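Local coordinates for protein putative aspartate aminotransferase (Thermus thermophilus, PDB 1IUG) that probably transfers amino groups between amino acids such as aspartate and 2-oxo acids, using pyridoxal 5'-phosphate as its cofactor, at residues 38-43 with 52-57; 47-52 with 170-175; 128-133 with 160-165; 137-142 with 277-282. All blocks are in the same frame, centred on the assembly; numbering follows the deposited sequence.

Contact 1. Residues 38-43 with 52-57; sequences KARGLL and EVLILT
Helix 30-47 lies across the edge strand 52-57 of the seven-stranded mixed sheet in the large domain of this fold type I, pyridoxal-phosphate-dependent enzyme. The axes of 38-43 and 52-57 pass 7.7 Å apart and cross obliquely, at 128°. Arginine suits Arg40 because its long chain can fold back: bends at chi2 and chi3 carry the guanidinium along the helix flank to the strand. There Arg40 NE lies almost straight along the C=O axis of Val53 (C=O...N angle 172°), only 2.5 Å from Val53 O, which sits in the guanidinium plane. A second, weak bond from NH2 reaches the same oxygen. Arg40 NH2 also forms a salt bridge with Glu52 OE1 at 2.8 Å, using the anti lone pair of a carboxylate turned 26° from the guanidinium. Beside this polar strip the packing is aliphatic. Leu43 CB meets Val53 CG1 at 3.8 Å, while the Leu43 and Ile55 side chains cross at about a right angle, CD1 against CG1. Ala39, small enough to admit a branched neighbour, sets CB 4.0 Å from Ile55 CD1. Over the rim of one guanidinium face lies a water whose oxygen accepts a hydrogen bond from Val53 N, 2.9 Å away.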
loop_
_atom_site.group_PDB
_atom_site.type_symbol
_atom_site.label_atom_id
_atom_site.label_comp_id
_atom_site.label_asym_id
_atom_site.label_seq_id
_atom_site.Cartn_x
_atom_site.Cartn_y
_atom_site.Cartn_z
ATOM N N LYS A 38 18.952 -2.031 4.012
ATOM C CA LYS A 38 19.236 -3.435 4.285
ATOM C C LYS A 38 18.274 -4.288 3.451
ATOM O O LYS A 38 18.687 -5.216 2.760
ATOM C CB LYS A 38 19.022 -3.717 5.774
ATOM C CG LYS A 38 20.032 -4.652 6.430
ATOM C CD LYS A 38 20.056 -6.028 5.788
ATOM C CE LYS A 38 21.067 -6.972 6.451
ATOM N NZ LYS A 38 21.820 -6.363 7.591
ATOM N N ALA A 39 16.987 -3.957 3.509
ATOM C CA ALA A 39 15.974 -4.692 2.755
ATOM C C ALA A 39 16.240 -4.594 1.255
ATOM O O ALA A 39 16.148 -5.593 0.549
ATOM C CB ALA A 39 14.582 -4.172 3.091
ATOM N N ARG A 40 16.579 -3.387 0.790
ATOM C CA ARG A 40 16.895 -3.117 -0.620
ATOM C C ARG A 40 17.949 -4.147 -1.069
ATOM O O ARG A 40 17.770 -4.858 -2.062
ATOM C CB ARG A 40 17.544 -1.729 -0.757
ATOM C CG ARG A 40 16.713 -0.442 -0.548
ATOM C CD ARG A 40 15.552 -0.205 -1.503
ATOM N NE ARG A 40 15.928 -0.210 -2.923
ATOM C CZ ARG A 40 17.021 0.329 -3.470
ATOM N NH1 ARG A 40 17.933 0.975 -2.750
ATOM N NH2 ARG A 40 17.241 0.147 -4.761
ATOM N N GLY A 41 19.044 -4.203 -0.308
ATOM C CA GLY A 41 20.152 -5.099 -0.590
ATOM C C GLY A 41 19.826 -6.577 -0.571
ATOM O O GLY A 41 20.336 -7.334 -1.398
ATOM N N LEU A 42 18.994 -6.995 0.377
ATOM C CA LEU A 42 18.606 -8.397 0.476
ATOM C C LEU A 42 17.695 -8.826 -0.686
ATOM O O LEU A 42 17.836 -9.924 -1.222
ATOM C CB LEU A 42 17.938 -8.667 1.825
ATOM C CG LEU A 42 18.866 -8.533 3.038
ATOM C CD1 LEU A 42 18.064 -8.629 4.321
ATOM C CD2 LEU A 42 19.956 -9.608 2.996
ATOM N N LEU A 43 16.773 -7.954 -1.077
ATOM C CA LEU A 43 15.861 -8.243 -2.185
ATOM C C LEU A 43 16.664 -8.313 -3.478
ATOM O O LEU A 43 16.307 -9.017 -4.422
ATOM C CB LEU A 43 14.786 -7.158 -2.273
ATOM C CG LEU A 43 13.685 -7.264 -1.213
ATOM C CD1 LEU A 43 12.973 -5.935 -1.029
ATOM C CD2 LEU A 43 12.710 -8.361 -1.610
ATOM N N GLU A 52 18.520 -2.650 -9.434
ATOM C CA GLU A 52 17.907 -2.122 -8.218
ATOM C C GLU A 52 16.518 -2.691 -7.973
ATOM O O GLU A 52 15.790 -3.015 -8.908
ATOM C CB GLU A 52 17.786 -0.596 -8.304
ATOM C CG GLU A 52 19.084 0.159 -8.558
ATOM C CD GLU A 52 20.024 0.177 -7.362
ATOM O OE1 GLU A 52 19.585 -0.096 -6.224
ATOM O OE2 GLU A 52 21.218 0.480 -7.564
ATOM N N VAL A 53 16.163 -2.819 -6.703
ATOM C CA VAL A 53 14.845 -3.307 -6.331
ATOM C C VAL A 53 14.161 -2.181 -5.564
ATOM O O VAL A 53 14.731 -1.619 -4.624
ATOM C CB VAL A 53 14.909 -4.575 -5.450
ATOM C CG1 VAL A 53 13.496 -5.095 -5.188
ATOM C CG2 VAL A 53 15.750 -5.653 -6.130
ATOM N N LEU A 54 12.975 -1.799 -6.024
ATOM C CA LEU A 54 12.214 -0.737 -5.379
ATOM C C LEU A 54 11.084 -1.315 -4.524
ATOM O O LEU A 54 10.395 -2.251 -4.938
ATOM C CB LEU A 54 11.651 0.221 -6.431
ATOM C CG LEU A 54 12.703 0.971 -7.256
ATOM C CD1 LEU A 54 12.039 1.783 -8.350
ATOM C CD2 LEU A 54 13.537 1.862 -6.347
ATOM N N ILE A 55 10.939 -0.778 -3.315
ATOM C CA ILE A 55 9.902 -1.202 -2.384
ATOM C C ILE A 55 8.725 -0.233 -2.472
ATOM O O ILE A 55 8.874 0.966 -2.219
ATOM C CB ILE A 55 10.421 -1.216 -0.938
ATOM C CG1 ILE A 55 11.630 -2.152 -0.825
ATOM C CG2 ILE A 55 9.306 -1.621 0.024
ATOM C CD1 ILE A 55 12.202 -2.245 0.568
ATOM N N LEU A 56 7.561 -0.757 -2.844
ATOM C CA LEU A 56 6.353 0.057 -2.975
ATOM C C LEU A 56 5.319 -0.350 -1.940
ATOM O O LEU A 56 5.159 -1.534 -1.637
ATOM C CB LEU A 56 5.749 -0.108 -4.372
ATOM C CG LEU A 56 6.651 0.134 -5.588
ATOM C CD1 LEU A 56 5.835 -0.065 -6.848
ATOM C CD2 LEU A 56 7.253 1.527 -5.562
ATOM N N THR A 57 4.621 0.636 -1.394
ATOM C CA THR A 57 3.593 0.367 -0.404
ATOM C C THR A 57 2.276 0.147 -1.139
ATOM O O THR A 57 1.676 1.082 -1.670
ATOM C CB THR A 57 3.504 1.514 0.626
ATOM O OG1 THR A 57 4.744 1.588 1.342
ATOM C CG2 THR A 57 2.373 1.268 1.623
HETATM O O HOH W 1 18.031 -2.966 -4.435
#

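Contact 2. Residues 47-52 with 170-175; sequences FRTEGE and ALEAMG
Thr49 OG1 is gripped by two hydrogen bonds: it donates to Glu172 OE2 at 2.9 Å and accepts from Gly51 N, also at 2.9 Å. OG1 stands anti to the backbone N (chi1 -179°), which sets it beside its own carbonyl carbon and near the amide two residues on; the methyl takes the crowded place between N and C. Gly51 fits because a side chain at that position would press against Thr49 OG1. Glu172 reaches across with CG in the crowded position and a bend at chi2, so that both carboxylate oxygens find partners. OE2 offers Thr49 its syn lone pair, and Glu172 OE1, met from above the carboxylate plane, accepts from Glu50 N at 2.8 Å. The two donors are likely to favour the charged form of Glu172, whereas the Glu50 carboxylate, with Glu50 OE1 5.3 Å from Glu172 OE1, would oppose it. Arg48 O accepts a short bond from a water at 2.6 Å, which in turn accepts from Ala173 N, and a weak one from Leu171 N. Nearby, Leu171 spreads its branches, CD2 lying 3.7 Å from Thr49 OG1 and CD1 touching Phe47 CD2. Ala170, tiny enough for close approach, brings CB to 3.7 Å from Arg48 CB. Arg48, with positive phi (62°), is where helix 30-47 gives way, and the bend toward strand 52-57 is an ST turn built on Thr49.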
loop_
_atom_site.group_PDB
_atom_site.type_symbol
_atom_site.label_atom_id
_atom_site.label_comp_id
_atom_site.label_asym_id
_atom_site.label_seq_id
_atom_site.Cartn_x
_atom_site.Cartn_y
_atom_site.Cartn_z
ATOM N N PHE A 47 16.529 -11.498 -5.859
ATOM C CA PHE A 47 16.168 -11.412 -7.272
ATOM C C PHE A 47 17.298 -11.804 -8.229
ATOM O O PHE A 47 17.053 -12.018 -9.420
ATOM C CB PHE A 47 15.685 -10.001 -7.622
ATOM C CG PHE A 47 14.211 -9.791 -7.422
ATOM C CD1 PHE A 47 13.742 -8.990 -6.382
ATOM C CD2 PHE A 47 13.289 -10.363 -8.298
ATOM C CE1 PHE A 47 12.380 -8.760 -6.224
ATOM C CE2 PHE A 47 11.926 -10.138 -8.146
ATOM C CZ PHE A 47 11.470 -9.336 -7.110
ATOM N N ARG A 48 18.528 -11.873 -7.715
ATOM C CA ARG A 48 19.689 -12.237 -8.529
ATOM C C ARG A 48 19.867 -11.193 -9.625
ATOM O O ARG A 48 19.722 -11.494 -10.810
ATOM C CB ARG A 48 19.487 -13.606 -9.193
ATOM C CG ARG A 48 19.341 -14.800 -8.274
ATOM C CD ARG A 48 20.551 -15.032 -7.403
ATOM N NE ARG A 48 20.478 -16.333 -6.732
ATOM C CZ ARG A 48 20.496 -17.510 -7.358
ATOM N NH1 ARG A 48 20.589 -17.573 -8.685
ATOM N NH2 ARG A 48 20.418 -18.634 -6.653
ATOM N N THR A 49 20.127 -9.956 -9.225
ATOM C CA THR A 49 20.314 -8.885 -10.189
ATOM C C THR A 49 21.405 -7.923 -9.753
ATOM O O THR A 49 21.731 -7.826 -8.575
ATOM C CB THR A 49 18.997 -8.091 -10.447
ATOM O OG1 THR A 49 19.238 -7.070 -11.428
ATOM C CG2 THR A 49 18.492 -7.433 -9.174
ATOM N N GLU A 50 22.000 -7.253 -10.729
ATOM C CA GLU A 50 23.036 -6.271 -10.464
ATOM C C GLU A 50 22.336 -4.912 -10.454
ATOM O O GLU A 50 22.956 -3.882 -10.198
ATOM C CB GLU A 50 24.091 -6.311 -11.572
ATOM C CG GLU A 50 25.476 -5.851 -11.136
ATOM C CD GLU A 50 26.108 -6.788 -10.120
ATOM O OE1 GLU A 50 26.227 -7.999 -10.418
ATOM O OE2 GLU A 50 26.484 -6.313 -9.024
ATOM N N GLY A 51 21.030 -4.936 -10.726
ATOM C CA GLY A 51 20.231 -3.725 -10.763
ATOM C C GLY A 51 19.706 -3.254 -9.421
ATOM O O GLY A 51 20.349 -3.439 -8.390
ATOM N N GLU A 52 18.520 -2.650 -9.434
ATOM C CA GLU A 52 17.907 -2.122 -8.218
ATOM C C GLU A 52 16.518 -2.691 -7.973
ATOM O O GLU A 52 15.790 -3.015 -8.908
ATOM C CB GLU A 52 17.786 -0.596 -8.304
ATOM C CG GLU A 52 19.084 0.159 -8.558
ATOM C CD GLU A 52 20.024 0.177 -7.362
ATOM O OE1 GLU A 52 19.585 -0.096 -6.224
ATOM O OE2 GLU A 52 21.218 0.480 -7.564
ATOM N N ALA A 170 15.923 -15.236 -11.340
ATOM C CA ALA A 170 17.034 -14.351 -11.676
ATOM C C ALA A 170 16.504 -13.358 -12.691
ATOM O O ALA A 170 15.475 -13.600 -13.322
ATOM C CB ALA A 170 18.195 -15.137 -12.268
ATOM N N LEU A 171 17.163 -12.213 -12.811
ATOM C CA LEU A 171 16.736 -11.221 -13.784
ATOM C C LEU A 171 17.523 -11.365 -15.084
ATOM O O LEU A 171 17.169 -12.187 -15.932
ATOM C CB LEU A 171 16.855 -9.808 -13.217
ATOM C CG LEU A 171 15.515 -9.094 -13.015
ATOM C CD1 LEU A 171 14.604 -9.938 -12.146
ATOM C CD2 LEU A 171 15.743 -7.740 -12.378
ATOM N N GLU A 172 18.609 -10.606 -15.223
ATOM C CA GLU A 172 19.421 -10.651 -16.437
ATOM C C GLU A 172 19.941 -12.041 -16.802
ATOM O O GLU A 172 20.028 -12.377 -17.981
ATOM C CB GLU A 172 20.571 -9.624 -16.392
ATOM C CG GLU A 172 21.441 -9.626 -15.134
ATOM C CD GLU A 172 20.974 -8.637 -14.067
ATOM O OE1 GLU A 172 21.833 -8.004 -13.420
ATOM O OE2 GLU A 172 19.755 -8.495 -13.858
ATOM N N ALA A 173 20.234 -12.864 -15.798
ATOM C CA ALA A 173 20.729 -14.216 -16.044
ATOM C C ALA A 173 19.679 -15.092 -16.731
ATOM O O ALA A 173 20.019 -16.081 -17.370
ATOM C CB ALA A 173 21.189 -14.857 -14.750
ATOM N N MET A 174 18.404 -14.736 -16.584
ATOM C CA MET A 174 17.322 -15.485 -17.222
ATOM C C MET A 174 16.762 -14.724 -18.424
ATOM O O MET A 174 15.768 -15.139 -19.020
ATOM C CB MET A 174 16.190 -15.785 -16.229
ATOM C CG MET A 174 16.577 -16.701 -15.074
ATOM S SD MET A 174 15.152 -17.514 -14.279
ATOM C CE MET A 174 14.012 -16.193 -14.151
ATOM N N GLY A 175 17.409 -13.615 -18.777
ATOM C CA GLY A 175 16.959 -12.809 -19.900
ATOM C C GLY A 175 15.818 -11.864 -19.549
ATOM O O GLY A 175 15.236 -11.228 -20.427
HETATM O O HOH W 2 20.960 -12.216 -13.022
#

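Contact 3. Residues 128-133 with 160-165; sequences VHSETS and MVTSLL
Segments 128-133 and 160-165 leave the ends of neighbouring parallel strands, 124-128 and 155-159, and stay side by side, with His129 CA 5.5 Å from Met160 CA, while Glu131 turns its chain through an inverse gamma turn. A water joins the two backbones, accepting from Ser130 N and Thr162 N. Thr162 is the polar centre: OG1, set between its backbone N and carbonyl carbon (chi1 55°), is hydrogen-bonded to Ser130 OG at 2.8 Å and to Thr132 OG1 at 2.7 Å. Short hydroxyl side chains suit this place, since each can give and accept. Ser130 OG, anti to its backbone N, also bonds Ser281 OG. The Thr162 methyl also closes on Thr132, CG2 lying 3.1 Å from Thr132 OG1. His129, with CG anti to N (chi1 -164°), lays its ring alongside Ser163, CD2 coming 3.2 Å from OG and 3.4 Å from CB, while Met160 CG lies at the ring edge. An alanine in place of His129 would remove the ring that lies against Ser163, and would probably disturb the spacing of the two loops. Thr132 OG1 goes on to bond O3 of the pyridoxal phosphate carried by the modified lysine at position 185, so Thr162, in the second shell, is placed to orient Thr132 in the first; in fold type I enzymes the cofactor site lies at the carboxyl ends of such parallel strands.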
loop_
_atom_site.group_PDB
_atom_site.type_symbol
_atom_site.label_atom_id
_atom_site.label_comp_id
_atom_site.label_asym_id
_atom_site.label_seq_id
_atom_site.Cartn_x
_atom_site.Cartn_y
_atom_site.Cartn_z
ATOM N N VAL A 128 4.104 -14.260 -16.893
ATOM C CA VAL A 128 3.822 -14.614 -15.510
ATOM C C VAL A 128 4.615 -15.900 -15.272
ATOM O O VAL A 128 4.353 -16.931 -15.899
ATOM C CB VAL A 128 2.311 -14.840 -15.261
ATOM C CG1 VAL A 128 2.081 -15.368 -13.855
ATOM C CG2 VAL A 128 1.562 -13.531 -15.430
ATOM N N HIS A 129 5.627 -15.807 -14.416
ATOM C CA HIS A 129 6.498 -16.936 -14.104
ATOM C C HIS A 129 5.715 -18.100 -13.493
ATOM O O HIS A 129 5.729 -19.217 -14.014
ATOM C CB HIS A 129 7.619 -16.484 -13.166
ATOM C CG HIS A 129 8.763 -17.443 -13.088
ATOM N ND1 HIS A 129 8.813 -18.602 -13.833
ATOM C CD2 HIS A 129 9.902 -17.414 -12.360
ATOM C CE1 HIS A 129 9.935 -19.246 -13.563
ATOM N NE2 HIS A 129 10.613 -18.546 -12.673
ATOM N N SER A 130 5.031 -17.825 -12.389
ATOM C CA SER A 130 4.224 -18.825 -11.712
ATOM C C SER A 130 2.768 -18.356 -11.739
ATOM O O SER A 130 2.405 -17.388 -11.064
ATOM C CB SER A 130 4.716 -19.009 -10.277
ATOM O OG SER A 130 3.850 -19.855 -9.544
ATOM N N GLU A 131 1.965 -18.991 -12.591
ATOM C CA GLU A 131 0.550 -18.654 -12.728
ATOM C C GLU A 131 -0.190 -19.349 -11.590
ATOM O O GLU A 131 -0.653 -20.488 -11.718
ATOM C CB GLU A 131 0.029 -19.102 -14.105
ATOM C CG GLU A 131 -1.448 -18.803 -14.372
ATOM C CD GLU A 131 -1.824 -17.346 -14.133
ATOM O OE1 GLU A 131 -1.567 -16.499 -15.016
ATOM O OE2 GLU A 131 -2.391 -17.046 -13.060
ATOM N N THR A 132 -0.284 -18.647 -10.466
ATOM C CA THR A 132 -0.914 -19.163 -9.255
ATOM C C THR A 132 -2.329 -19.723 -9.412
ATOM O O THR A 132 -2.704 -20.677 -8.717
ATOM C CB THR A 132 -0.914 -18.093 -8.153
ATOM O OG1 THR A 132 0.325 -17.373 -8.200
ATOM C CG2 THR A 132 -1.049 -18.748 -6.788
ATOM N N SER A 133 -3.099 -19.144 -10.330
ATOM C CA SER A 133 -4.470 -19.581 -10.570
ATOM C C SER A 133 -4.556 -20.993 -11.139
ATOM O O SER A 133 -5.535 -21.704 -10.906
ATOM C CB SER A 133 -5.185 -18.604 -11.506
ATOM O OG SER A 133 -4.627 -18.628 -12.809
ATOM N N MET A 160 6.802 -12.313 -10.892
ATOM C CA MET A 160 7.453 -13.343 -10.087
ATOM C C MET A 160 6.878 -13.339 -8.669
ATOM O O MET A 160 7.573 -13.679 -7.703
ATOM C CB MET A 160 8.966 -13.103 -10.033
ATOM C CG MET A 160 9.710 -13.336 -11.345
ATOM S SD MET A 160 11.474 -12.969 -11.148
ATOM C CE MET A 160 12.092 -13.321 -12.758
ATOM N N VAL A 161 5.601 -12.973 -8.553
ATOM C CA VAL A 161 4.942 -12.905 -7.254
ATOM C C VAL A 161 4.946 -14.223 -6.500
ATOM O O VAL A 161 5.152 -14.223 -5.284
ATOM C CB VAL A 161 3.512 -12.320 -7.340
ATOM C CG1 VAL A 161 2.864 -12.331 -5.969
ATOM C CG2 VAL A 161 3.562 -10.884 -7.855
ATOM N N THR A 162 4.712 -15.338 -7.196
ATOM C CA THR A 162 4.739 -16.644 -6.531
ATOM C C THR A 162 5.918 -17.528 -6.938
ATOM O O THR A 162 5.838 -18.753 -6.851
ATOM C CB THR A 162 3.412 -17.441 -6.662
ATOM O OG1 THR A 162 3.053 -17.585 -8.035
ATOM C CG2 THR A 162 2.298 -16.754 -5.899
ATOM N N SER A 163 6.987 -16.909 -7.434
ATOM C CA SER A 163 8.194 -17.649 -7.792
ATOM C C SER A 163 9.353 -17.181 -6.901
ATOM O O SER A 163 10.246 -17.966 -6.575
ATOM C CB SER A 163 8.538 -17.507 -9.278
ATOM O OG SER A 163 8.788 -16.164 -9.648
ATOM N N LEU A 164 9.305 -15.921 -6.466
ATOM C CA LEU A 164 10.346 -15.372 -5.597
ATOM C C LEU A 164 10.348 -16.103 -4.254
ATOM O O LEU A 164 9.339 -16.108 -3.551
ATOM C CB LEU A 164 10.129 -13.873 -5.357
ATOM C CG LEU A 164 11.200 -13.177 -4.502
ATOM C CD1 LEU A 164 12.513 -13.113 -5.265
ATOM C CD2 LEU A 164 10.751 -11.783 -4.113
ATOM N N LEU A 165 11.483 -16.721 -3.922
ATOM C CA LEU A 165 11.666 -17.475 -2.673
ATOM C C LEU A 165 10.855 -18.773 -2.614
ATOM O O LEU A 165 10.708 -19.389 -1.557
ATOM C CB LEU A 165 11.352 -16.604 -1.450
ATOM C CG LEU A 165 12.493 -16.463 -0.441
ATOM C CD1 LEU A 165 13.625 -15.667 -1.058
ATOM C CD2 LEU A 165 11.997 -15.787 0.824
HETATM O O HOH W 3 4.447 -15.580 -10.372
#

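Contact 4. Residues 137-142 with 277-282; sequences LADLPA and PKRFSP
One backbone hydrogen bond joins the two segments: Leu137 N donates to Arg279 O at 3.2 Å. It is bent at the hydrogen (143°), and the donor stands well above the carbonyl plane, so the bond does not follow a lone pair. With Ser281 bonded through its backbone to Gly135, the chains run past each other in opposite directions. The charged interaction is made by Arg279, which, with CG anti to the carbonyl carbon and its chain bent at chi2 and chi3, swings back over the Leu137 backbone, CB 3.1 Å and NH1 also 3.1 Å from Leu137 O. Arg279 NH2 then forms a salt bridge with Asp139 OD2 at 3.2 Å, the carboxylate and guanidinium planes being inclined by 44°. Asp139, an acidic residue well placed at the N-cap position of helix 140-150, holds CG anti to its backbone N (chi1 -164°) and so presents OD2 to the arginine. The contact spans the two domains of the fold type I architecture: the hairpin 130-131/136-137 and the start of helix 140-150 on one side, the loop leading into strand 285-288 of the five-stranded sheet on the other. An alanine in place of Arg279 would remove the guanidinium and with it the salt bridge to Asp139, and would probably loosen the hold of this loop on the hairpin. Van der Waals contact comes from Leu137: CB lies 4.0 Å from Ser281 CB, and CD2 3.6 Å from Phe280 O. Ser281 itself, small enough to let the leucine in, turns OG to its stronger partner, Ser130 OG.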
loop_
_atom_site.group_PDB
_atom_site.type_symbol
_atom_site.label_atom_id
_atom_site.label_comp_id
_atom_site.label_asym_id
_atom_site.label_seq_id
_atom_site.Cartn_x
_atom_site.Cartn_y
_atom_site.Cartn_z
ATOM N N LEU A 137 3.950 -23.320 -14.315
ATOM C CA LEU A 137 5.247 -22.662 -14.279
ATOM C C LEU A 137 5.742 -22.478 -15.709
ATOM O O LEU A 137 5.965 -23.455 -16.424
ATOM C CB LEU A 137 6.250 -23.520 -13.504
ATOM C CG LEU A 137 7.632 -22.910 -13.263
ATOM C CD1 LEU A 137 7.496 -21.703 -12.347
ATOM C CD2 LEU A 137 8.557 -23.948 -12.645
ATOM N N ALA A 138 5.903 -21.230 -16.131
ATOM C CA ALA A 138 6.380 -20.941 -17.478
ATOM C C ALA A 138 7.899 -21.077 -17.552
ATOM O O ALA A 138 8.598 -20.849 -16.562
ATOM C CB ALA A 138 5.958 -19.538 -17.897
ATOM N N ASP A 139 8.399 -21.463 -18.724
ATOM C CA ASP A 139 9.837 -21.615 -18.952
ATOM C C ASP A 139 10.386 -20.239 -19.312
ATOM O O ASP A 139 10.659 -19.945 -20.475
ATOM C CB ASP A 139 10.093 -22.604 -20.094
ATOM C CG ASP A 139 11.531 -23.113 -20.127
ATOM O OD1 ASP A 139 12.428 -22.477 -19.527
ATOM O OD2 ASP A 139 11.761 -24.162 -20.761
ATOM N N LEU A 140 10.564 -19.414 -18.286
ATOM C CA LEU A 140 11.036 -18.046 -18.430
ATOM C C LEU A 140 12.286 -17.807 -19.281
ATOM O O LEU A 140 12.245 -17.001 -20.211
ATOM C CB LEU A 140 11.212 -17.415 -17.041
ATOM C CG LEU A 140 10.631 -16.020 -16.813
ATOM C CD1 LEU A 140 9.160 -15.997 -17.183
ATOM C CD2 LEU A 140 10.811 -15.639 -15.357
ATOM N N PRO A 141 13.404 -18.501 -18.989
ATOM C CA PRO A 141 14.631 -18.301 -19.771
ATOM C C PRO A 141 14.456 -18.587 -21.257
ATOM O O PRO A 141 14.925 -17.822 -22.098
ATOM C CB PRO A 141 15.612 -19.289 -19.133
ATOM C CG PRO A 141 15.111 -19.417 -17.728
ATOM C CD PRO A 141 13.628 -19.512 -17.939
ATOM N N ALA A 142 13.772 -19.686 -21.567
ATOM C CA ALA A 142 13.532 -20.094 -22.950
ATOM C C ALA A 142 12.606 -19.131 -23.684
ATOM O O ALA A 142 12.811 -18.845 -24.866
ATOM C CB ALA A 142 12.973 -21.513 -22.998
ATOM N N PRO A 277 -2.064 -28.248 -14.193
ATOM C CA PRO A 277 -0.961 -27.857 -15.080
ATOM C C PRO A 277 -0.100 -29.001 -15.627
ATOM O O PRO A 277 -0.162 -30.129 -15.142
ATOM C CB PRO A 277 -0.138 -26.945 -14.183
ATOM C CG PRO A 277 -0.222 -27.659 -12.866
ATOM C CD PRO A 277 -1.686 -28.055 -12.776
ATOM N N LYS A 278 0.689 -28.689 -16.656
ATOM C CA LYS A 278 1.611 -29.643 -17.280
ATOM C C LYS A 278 2.970 -29.406 -16.621
ATOM O O LYS A 278 3.716 -30.341 -16.343
ATOM C CB LYS A 278 1.746 -29.378 -18.787
ATOM C CG LYS A 278 0.444 -29.362 -19.578
ATOM C CD LYS A 278 -0.298 -30.695 -19.484
ATOM C CE LYS A 278 -1.605 -30.690 -20.284
ATOM N NZ LYS A 278 -1.879 -29.398 -20.987
ATOM N N ARG A 279 3.286 -28.127 -16.432
ATOM C CA ARG A 279 4.517 -27.675 -15.796
ATOM C C ARG A 279 4.123 -27.283 -14.381
ATOM O O ARG A 279 3.258 -26.428 -14.183
ATOM C CB ARG A 279 5.060 -26.455 -16.533
ATOM C CG ARG A 279 6.005 -26.756 -17.681
ATOM C CD ARG A 279 7.240 -27.496 -17.208
ATOM N NE ARG A 279 8.440 -27.038 -17.908
ATOM C CZ ARG A 279 9.063 -25.887 -17.663
ATOM N NH1 ARG A 279 8.607 -25.054 -16.733
ATOM N NH2 ARG A 279 10.163 -25.578 -18.336
ATOM N N PHE A 280 4.782 -27.881 -13.399
ATOM C CA PHE A 280 4.442 -27.623 -12.010
ATOM C C PHE A 280 5.238 -26.556 -11.276
ATOM O O PHE A 280 6.468 -26.588 -11.238
ATOM C CB PHE A 280 4.476 -28.935 -11.220
ATOM C CG PHE A 280 3.630 -30.018 -11.823
ATOM C CD1 PHE A 280 4.110 -30.783 -12.885
ATOM C CD2 PHE A 280 2.344 -30.254 -11.354
ATOM C CE1 PHE A 280 3.316 -31.766 -13.474
ATOM C CE2 PHE A 280 1.542 -31.233 -11.932
ATOM C CZ PHE A 280 2.027 -31.990 -12.995
ATOM N N SER A 281 4.509 -25.597 -10.714
ATOM C CA SER A 281 5.094 -24.528 -9.919
ATOM C C SER A 281 5.061 -25.022 -8.476
ATOM O O SER A 281 4.079 -25.629 -8.048
ATOM C CB SER A 281 4.255 -23.258 -10.033
ATOM O OG SER A 281 4.683 -22.290 -9.093
ATOM N N PRO A 282 6.135 -24.779 -7.709
ATOM C CA PRO A 282 6.193 -25.215 -6.311
ATOM C C PRO A 282 5.312 -24.369 -5.379
ATOM O O PRO A 282 5.207 -24.661 -4.192
ATOM C CB PRO A 282 7.673 -25.031 -5.950
ATOM C CG PRO A 282 8.385 -24.899 -7.288
ATOM C CD PRO A 282 7.401 -24.147 -8.114
#

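Overall arrangement
From the N terminus, contact 1 closes the short turn between helix 30-47 and strand 52-57. Contact 2 opens within that turn, crosses contact 1 and shares Glu52 with it, then reaches over more than a hundred residues to the loop before strand 178-182. Contact 3 falls wholly within this long excursion, linking the loops after strands 124-128 and 155-159. Contact 4 starts between the two segments of contact 3 and ends far along the chain at 277-282, so it crosses contacts 2 and 3 and ties the large domain to the C-terminal sheet. Met160 and Met174 pack together between contacts 2 and 3, while Leu140 joins both to contact 4.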